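Local coordinates for protein aspartokinase (Clostridium acetobutylicum, PDB 3TVI) that probably catalyses ATP-dependent phosphorylation of the aspartate beta-carboxyl group, opening the branched pathway to threonine, methionine and lysine, and binds lysine in its regulatory region, at residues N297-I303 against V339-D345; N373-T379 against V417-T423. All blocks are in the same frame, centred on the assembly; numbering follows the deposited sequence.

Interaction 1 (N297-I303 against V339-D345); sequences NFTVIAI and VSLVIED
Phe298, with chi1 m (-80°) and chi2 near -96°, has one ring face covered by Glu344 CG; Glu344 CB sits 4.2 Å from the ring centroid, 29° off the normal, an off-centre CH-pi contact, and Phe298 CD1 lies 3.7 Å from Val342 CG1. Segments 297-303 and 339-345 pair antiparallel, leaving extended geometry at Asn297 (phi/psi 66°/84°) and Asp345 (-72°/-47°); the axes of 297-303 and 342-344 approach to 4.6 Å at 146°. Thr299-Ile343 and Ile303-Val339 are hydrogen-bonded pairs (CA-CA 5.4 Å each); Phe298-Glu344 and Val300-Val342 are non-hydrogen-bonded. Thr299 N to Ile343 O (2.8 Å) is returned by Ile343 N to Thr299 O (2.9 Å). Ile301 N to Leu341 O is 2.9 Å, but its return, Leu341 N to Ile301 O, is weak at 3.3 Å, where the second strand loses regularity at Ser340-Leu341. Bonding resumes with Ile303 N to Val339 O (2.8 Å) and Val339 N to Ile303 O (3.3 Å). At the other end Asp345 N reaches Asn297 O (3.2 Å), and Thr299 OG1, chi1 m, donates to Asp345 OD1 (2.8 Å), tying the Asp345 end to the strand. Ile301 CD1 meets Ile343 CD1 at 4.2 Å, while Leu341 and Ile343 pack on helix 314-323. Ser340 OG hydrogen-bonds Gly411 O of the second subunit, and the Val339 side chain lies about 5 Å from a bound lysine. With helix 314-323 between the strands in sequence, and Val342 backbone-bonded to Glu330 and His331 beyond, the arrangement is consistent with the beta1-beta3 pair of an ACT (ferredoxin-like) fold.

Interaction 2 (N373-T379 against V417-T423); sequences NMALVAT and VIVGVET
The two faces of this antiparallel ladder carry unlike side chains. On one, Leu376 (chi1 m, chi2 t) brings CD2 to 4.4 Å from Ile418 CG2, and Ala378 CB meets Ile418 CG1 at 4.3 Å; Ile418 has chi1 m with chi2 off-well at 132°. The CA-to-CB bond of selenomethionine Met374 (chi1 t, chi2 147°, chi3 100°) is directed away overall, though CB still touches the other segment, and Met374 SE lies 4.2 Å from Gly420 CA. An ideal CB on Gly420 would lie just 3.1 Å from Met374 SE and 3.4 Å from Leu376 CD2, so the absent side chain lets both lie close over the backbone. The other face carries Ala375, Val377 (t) and Thr379 (off-well, 142°) opposite Val421 (m), Val419 (off-well, 137°) and Val417 (t), and packs on helices 390-400 and 426-437: Val419 touches Phe395, Val377 touches Phe426. Ala375-Val421, Val377-Val419 and Thr379-Val417 are the hydrogen-bonded pairs. Ala375 N to Val421 O is very short at 2.5 Å, Val377 N to Val419 O 2.8 Å and Thr379 N to Val417 O 3.0 Å; each has a return bond, and the axes of 373-379 and 417-422 approach to 4.4 Å at 148°. Thr423 N to Asn373 O (2.8 Å) closes the end, where Asn373 takes a left-handed conformation (phi/psi 68°/34°) and, with Met374, forms a G1 beta bulge facing Phe298. Two strands bridged by helix 390-400 and strand 405-410, with both helices on one face, are consistent with the beta1-beta3 pair of a second ACT unit.

Both segments of interaction 1 precede those of interaction 2 in the sequence, yet the centres lie only 12 Å apart, because strands 291-304 and 367-380 are neighbours in one five-stranded antiparallel sheet. The seam is direct: Phe298 N lies 2.8 Å from Met374 O, a probable hydrogen bond, Phe298 CZ packs 3.5 Å from Leu376 CD1, and Val342 CG2 is 3.4 Å from Met374 CE. Each contact thus appears to be the corresponding strand pair of one of two ACT-like units joined through these long strands. Lysine binds beside interaction 1, so the shared sheet places it near the junction of the two regulatory units, as suits an allosteric enzyme.

Interaction 1 (N297-I303 against V339-D345)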
loop_
_atom_site.group_PDB
_atom_site.type_symbol
_atom_site.label_atom_id
_atom_site.label_comp_id
_atom_site.label_asym_id
_atom_site.label_seq_id
_atom_site.Cartn_x
_atom_site.Cartn_y
_atom_site.Cartn_z
ATOM N N ASN B 297 17.908 0.169 0.069
ATOM C CA ASN B 297 17.675 -1.286 0.064
ATOM C C ASN B 297 16.231 -1.751 0.312
ATOM O O ASN B 297 15.866 -2.119 1.427
ATOM C CB ASN B 297 18.655 -1.992 1.016
ATOM C CG ASN B 297 20.047 -2.115 0.423
ATOM O OD1 ASN B 297 20.449 -1.319 -0.430
ATOM N ND2 ASN B 297 20.789 -3.121 0.868
ATOM N N PHE B 298 15.441 -1.756 -0.762
ATOM C CA PHE B 298 14.062 -2.252 -0.759
ATOM C C PHE B 298 13.777 -3.060 -2.030
ATOM O O PHE B 298 14.475 -2.915 -3.035
ATOM C CB PHE B 298 13.086 -1.081 -0.712
ATOM C CG PHE B 298 12.881 -0.499 0.654
ATOM C CD1 PHE B 298 11.811 -0.908 1.434
ATOM C CD2 PHE B 298 13.718 0.492 1.136
ATOM C CE1 PHE B 298 11.592 -0.359 2.685
ATOM C CE2 PHE B 298 13.513 1.041 2.392
ATOM C CZ PHE B 298 12.446 0.615 3.168
ATOM N N THR B 299 12.742 -3.896 -1.987
ATOM C CA THR B 299 12.332 -4.684 -3.150
ATOM C C THR B 299 10.817 -4.766 -3.263
ATOM O O THR B 299 10.130 -5.014 -2.269
ATOM C CB THR B 299 12.882 -6.116 -3.080
ATOM O OG1 THR B 299 14.316 -6.077 -3.038
ATOM C CG2 THR B 299 12.417 -6.929 -4.291
ATOM N N VAL B 300 10.303 -4.569 -4.477
ATOM C CA VAL B 300 8.861 -4.641 -4.727
ATOM C C VAL B 300 8.502 -5.997 -5.337
ATOM O O VAL B 300 9.225 -6.506 -6.189
ATOM C CB VAL B 300 8.351 -3.469 -5.621
ATOM C CG1 VAL B 300 9.134 -3.358 -6.917
ATOM C CG2 VAL B 300 6.865 -3.614 -5.927
ATOM N N ILE B 301 7.403 -6.582 -4.866
ATOM C CA ILE B 301 6.835 -7.796 -5.450
ATOM C C ILE B 301 5.550 -7.426 -6.186
ATOM O O ILE B 301 4.489 -7.277 -5.564
ATOM C CB ILE B 301 6.508 -8.836 -4.368
ATOM C CG1 ILE B 301 7.796 -9.356 -3.730
ATOM C CG2 ILE B 301 5.711 -9.989 -4.953
ATOM C CD1 ILE B 301 7.560 -10.246 -2.527
ATOM N N ALA B 302 5.645 -7.276 -7.507
ATOM C CA ALA B 302 4.506 -6.829 -8.314
ATOM C C ALA B 302 3.595 -8.004 -8.682
ATOM O O ALA B 302 4.066 -9.012 -9.196
ATOM C CB ALA B 302 5.002 -6.119 -9.560
ATOM N N ILE B 303 2.297 -7.867 -8.419
ATOM C CA ILE B 303 1.343 -8.966 -8.604
ATOM C C ILE B 303 0.163 -8.567 -9.488
ATOM O O ILE B 303 -0.835 -8.050 -8.998
ATOM C CB ILE B 303 0.771 -9.441 -7.251
ATOM C CG1 ILE B 303 1.892 -9.813 -6.279
ATOM C CG2 ILE B 303 -0.171 -10.620 -7.454
ATOM C CD1 ILE B 303 1.454 -9.789 -4.828
ATOM N N VAL B 339 -1.415 -5.000 -7.938
ATOM C CA VAL B 339 -0.973 -4.544 -6.630
ATOM C C VAL B 339 0.480 -4.939 -6.400
ATOM O O VAL B 339 0.954 -5.940 -6.933
ATOM C CB VAL B 339 -1.834 -5.131 -5.498
ATOM C CG1 VAL B 339 -1.601 -6.631 -5.370
ATOM C CG2 VAL B 339 -1.532 -4.422 -4.185
ATOM N N SER B 340 1.178 -4.138 -5.607
ATOM C CA SER B 340 2.557 -4.406 -5.246
ATOM C C SER B 340 2.697 -4.553 -3.744
ATOM O O SER B 340 1.753 -4.313 -2.987
ATOM C CB SER B 340 3.453 -3.270 -5.726
ATOM O OG SER B 340 3.880 -3.515 -7.048
ATOM N N LEU B 341 3.891 -4.968 -3.335
ATOM C CA LEU B 341 4.305 -4.939 -1.944
ATOM C C LEU B 341 5.740 -4.431 -1.915
ATOM O O LEU B 341 6.616 -5.040 -2.519
ATOM C CB LEU B 341 4.211 -6.340 -1.325
ATOM C CG LEU B 341 3.152 -6.613 -0.245
ATOM C CD1 LEU B 341 1.808 -5.984 -0.559
ATOM C CD2 LEU B 341 2.993 -8.115 -0.048
ATOM N N VAL B 342 5.968 -3.304 -1.242
ATOM C CA VAL B 342 7.320 -2.778 -1.040
ATOM C C VAL B 342 7.856 -3.279 0.289
ATOM O O VAL B 342 7.265 -3.001 1.333
ATOM C CB VAL B 342 7.338 -1.246 -1.000
ATOM C CG1 VAL B 342 8.743 -0.753 -0.682
ATOM C CG2 VAL B 342 6.831 -0.675 -2.318
ATOM N N ILE B 343 8.973 -4.008 0.245
ATOM C CA ILE B 343 9.517 -4.676 1.432
ATOM C C ILE B 343 11.022 -4.452 1.558
ATOM O O ILE B 343 11.757 -4.614 0.581
ATOM C CB ILE B 343 9.248 -6.192 1.382
ATOM C CG1 ILE B 343 7.742 -6.477 1.352
ATOM C CG2 ILE B 343 9.879 -6.878 2.581
ATOM C CD1 ILE B 343 7.387 -7.871 0.892
ATOM N N GLU B 344 11.476 -4.091 2.758
ATOM C CA GLU B 344 12.901 -3.864 3.003
ATOM C C GLU B 344 13.682 -5.169 2.854
ATOM O O GLU B 344 13.157 -6.253 3.129
ATOM C CB GLU B 344 13.133 -3.254 4.387
ATOM C CG GLU B 344 14.605 -2.980 4.697
ATOM C CD GLU B 344 14.826 -2.092 5.911
ATOM O OE1 GLU B 344 13.854 -1.791 6.639
ATOM O OE2 GLU B 344 15.985 -1.691 6.135
ATOM N N ASP B 345 14.937 -5.048 2.421
ATOM C CA ASP B 345 15.743 -6.197 2.001
ATOM C C ASP B 345 16.179 -7.087 3.161
ATOM O O ASP B 345 16.061 -8.311 3.080
ATOM C CB ASP B 345 16.971 -5.727 1.210
ATOM C CG ASP B 345 16.610 -5.111 -0.142
ATOM O OD1 ASP B 345 15.485 -5.331 -0.651
ATOM O OD2 ASP B 345 17.471 -4.406 -0.705
#

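Interaction 2 (N373-T379 against V417-T423)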
loop_
_atom_site.group_PDB
_atom_site.type_symbol
_atom_site.label_atom_id
_atom_site.label_comp_id
_atom_site.label_asym_id
_atom_site.label_seq_id
_atom_site.Cartn_x
_atom_site.Cartn_y
_atom_site.Cartn_z
ATOM N N ASN B 373 16.338 -3.287 -5.679
ATOM C CA ASN B 373 17.177 -2.115 -5.953
ATOM C C ASN B 373 16.420 -0.786 -5.914
ATOM O O ASN B 373 16.739 0.156 -6.648
ATOM C CB ASN B 373 17.926 -2.277 -7.287
ATOM C CG ASN B 373 18.878 -3.459 -7.281
ATOM O OD1 ASN B 373 18.778 -4.347 -8.124
ATOM N ND2 ASN B 373 19.809 -3.476 -6.325
HETATM N N MSE B 374 15.432 -0.715 -5.027
HETATM C CA MSE B 374 14.692 0.514 -4.773
HETATM C C MSE B 374 15.161 1.096 -3.461
HETATM O O MSE B 374 15.548 0.368 -2.541
HETATM C CB MSE B 374 13.196 0.202 -4.717
HETATM C CG MSE B 374 12.358 1.428 -4.359
HETATM SE SE MSE B 374 10.609 1.347 -5.258
HETATM C CE MSE B 374 9.554 0.686 -3.732
ATOM N N ALA B 375 15.151 2.422 -3.383
ATOM C CA ALA B 375 15.331 3.136 -2.124
ATOM C C ALA B 375 14.158 4.098 -1.933
ATOM O O ALA B 375 13.512 4.514 -2.907
ATOM C CB ALA B 375 16.655 3.887 -2.119
ATOM N N LEU B 376 13.878 4.435 -0.676
ATOM C CA LEU B 376 12.754 5.303 -0.335
ATOM C C LEU B 376 13.269 6.627 0.168
ATOM O O LEU B 376 14.204 6.670 0.959
ATOM C CB LEU B 376 11.876 4.659 0.734
ATOM C CG LEU B 376 11.191 3.371 0.295
ATOM C CD1 LEU B 376 10.342 2.837 1.425
ATOM C CD2 LEU B 376 10.342 3.585 -0.948
ATOM N N VAL B 377 12.659 7.705 -0.312
ATOM C CA VAL B 377 12.972 9.047 0.157
ATOM C C VAL B 377 11.695 9.674 0.710
ATOM O O VAL B 377 10.699 9.830 -0.009
ATOM C CB VAL B 377 13.561 9.921 -0.967
ATOM C CG1 VAL B 377 13.973 11.285 -0.428
ATOM C CG2 VAL B 377 14.748 9.217 -1.596
ATOM N N ALA B 378 11.729 10.001 1.997
ATOM C CA ALA B 378 10.597 10.614 2.659
ATOM C C ALA B 378 10.914 12.070 2.858
ATOM O O ALA B 378 11.927 12.411 3.470
ATOM C CB ALA B 378 10.340 9.955 3.997
ATOM N N THR B 379 10.053 12.933 2.337
ATOM C CA THR B 379 10.225 14.362 2.527
ATOM C C THR B 379 9.028 14.849 3.344
ATOM O O THR B 379 7.883 14.597 2.985
ATOM C CB THR B 379 10.461 15.095 1.188
ATOM O OG1 THR B 379 9.800 16.358 1.206
ATOM C CG2 THR B 379 9.979 14.260 -0.001
ATOM N N VAL B 417 5.334 13.358 1.672
ATOM C CA VAL B 417 5.396 12.644 0.385
ATOM C C VAL B 417 6.595 11.702 0.345
ATOM O O VAL B 417 7.731 12.111 0.620
ATOM C CB VAL B 417 5.503 13.575 -0.838
ATOM C CG1 VAL B 417 5.614 12.747 -2.110
ATOM C CG2 VAL B 417 4.300 14.491 -0.914
ATOM N N ILE B 418 6.327 10.449 -0.017
ATOM C CA ILE B 418 7.359 9.440 -0.139
ATOM C C ILE B 418 7.537 9.084 -1.605
ATOM O O ILE B 418 6.573 8.844 -2.330
ATOM C CB ILE B 418 7.009 8.172 0.642
ATOM C CG1 ILE B 418 6.764 8.503 2.113
ATOM C CG2 ILE B 418 8.132 7.157 0.514
ATOM C CD1 ILE B 418 5.491 7.873 2.641
ATOM N N VAL B 419 8.790 9.057 -2.027
ATOM C CA VAL B 419 9.147 8.770 -3.392
ATOM C C VAL B 419 10.088 7.594 -3.346
ATOM O O VAL B 419 10.963 7.539 -2.478
ATOM C CB VAL B 419 9.861 9.970 -4.016
ATOM C CG1 VAL B 419 11.049 9.520 -4.837
ATOM C CG2 VAL B 419 8.897 10.779 -4.852
ATOM N N GLY B 420 9.904 6.657 -4.272
ATOM C CA GLY B 420 10.757 5.472 -4.364
ATOM C C GLY B 420 11.553 5.499 -5.644
ATOM O O GLY B 420 11.006 5.780 -6.700
ATOM N N VAL B 421 12.846 5.207 -5.545
ATOM C CA VAL B 421 13.765 5.333 -6.678
ATOM C C VAL B 421 14.856 4.284 -6.644
ATOM O O VAL B 421 15.120 3.686 -5.597
ATOM C CB VAL B 421 14.481 6.697 -6.675
ATOM C CG1 VAL B 421 13.478 7.824 -6.850
ATOM C CG2 VAL B 421 15.302 6.867 -5.397
ATOM N N GLU B 422 15.513 4.105 -7.791
ATOM C CA GLU B 422 16.671 3.215 -7.915
ATOM C C GLU B 422 17.719 3.531 -6.858
ATOM O O GLU B 422 18.048 4.700 -6.635
ATOM C CB GLU B 422 17.322 3.366 -9.293
ATOM C CG GLU B 422 17.829 2.061 -9.886
ATOM C CD GLU B 422 16.696 1.183 -10.396
ATOM O OE1 GLU B 422 15.872 1.665 -11.218
ATOM O OE2 GLU B 422 16.632 0.010 -9.964
ATOM N N THR B 423 18.257 2.491 -6.228
ATOM C CA THR B 423 19.228 2.671 -5.148
ATOM C C THR B 423 20.473 3.454 -5.567
ATOM O O THR B 423 21.073 4.140 -4.749
ATOM C CB THR B 423 19.652 1.326 -4.561
ATOM O OG1 THR B 423 18.480 0.555 -4.286
ATOM C CG2 THR B 423 20.418 1.538 -3.282
#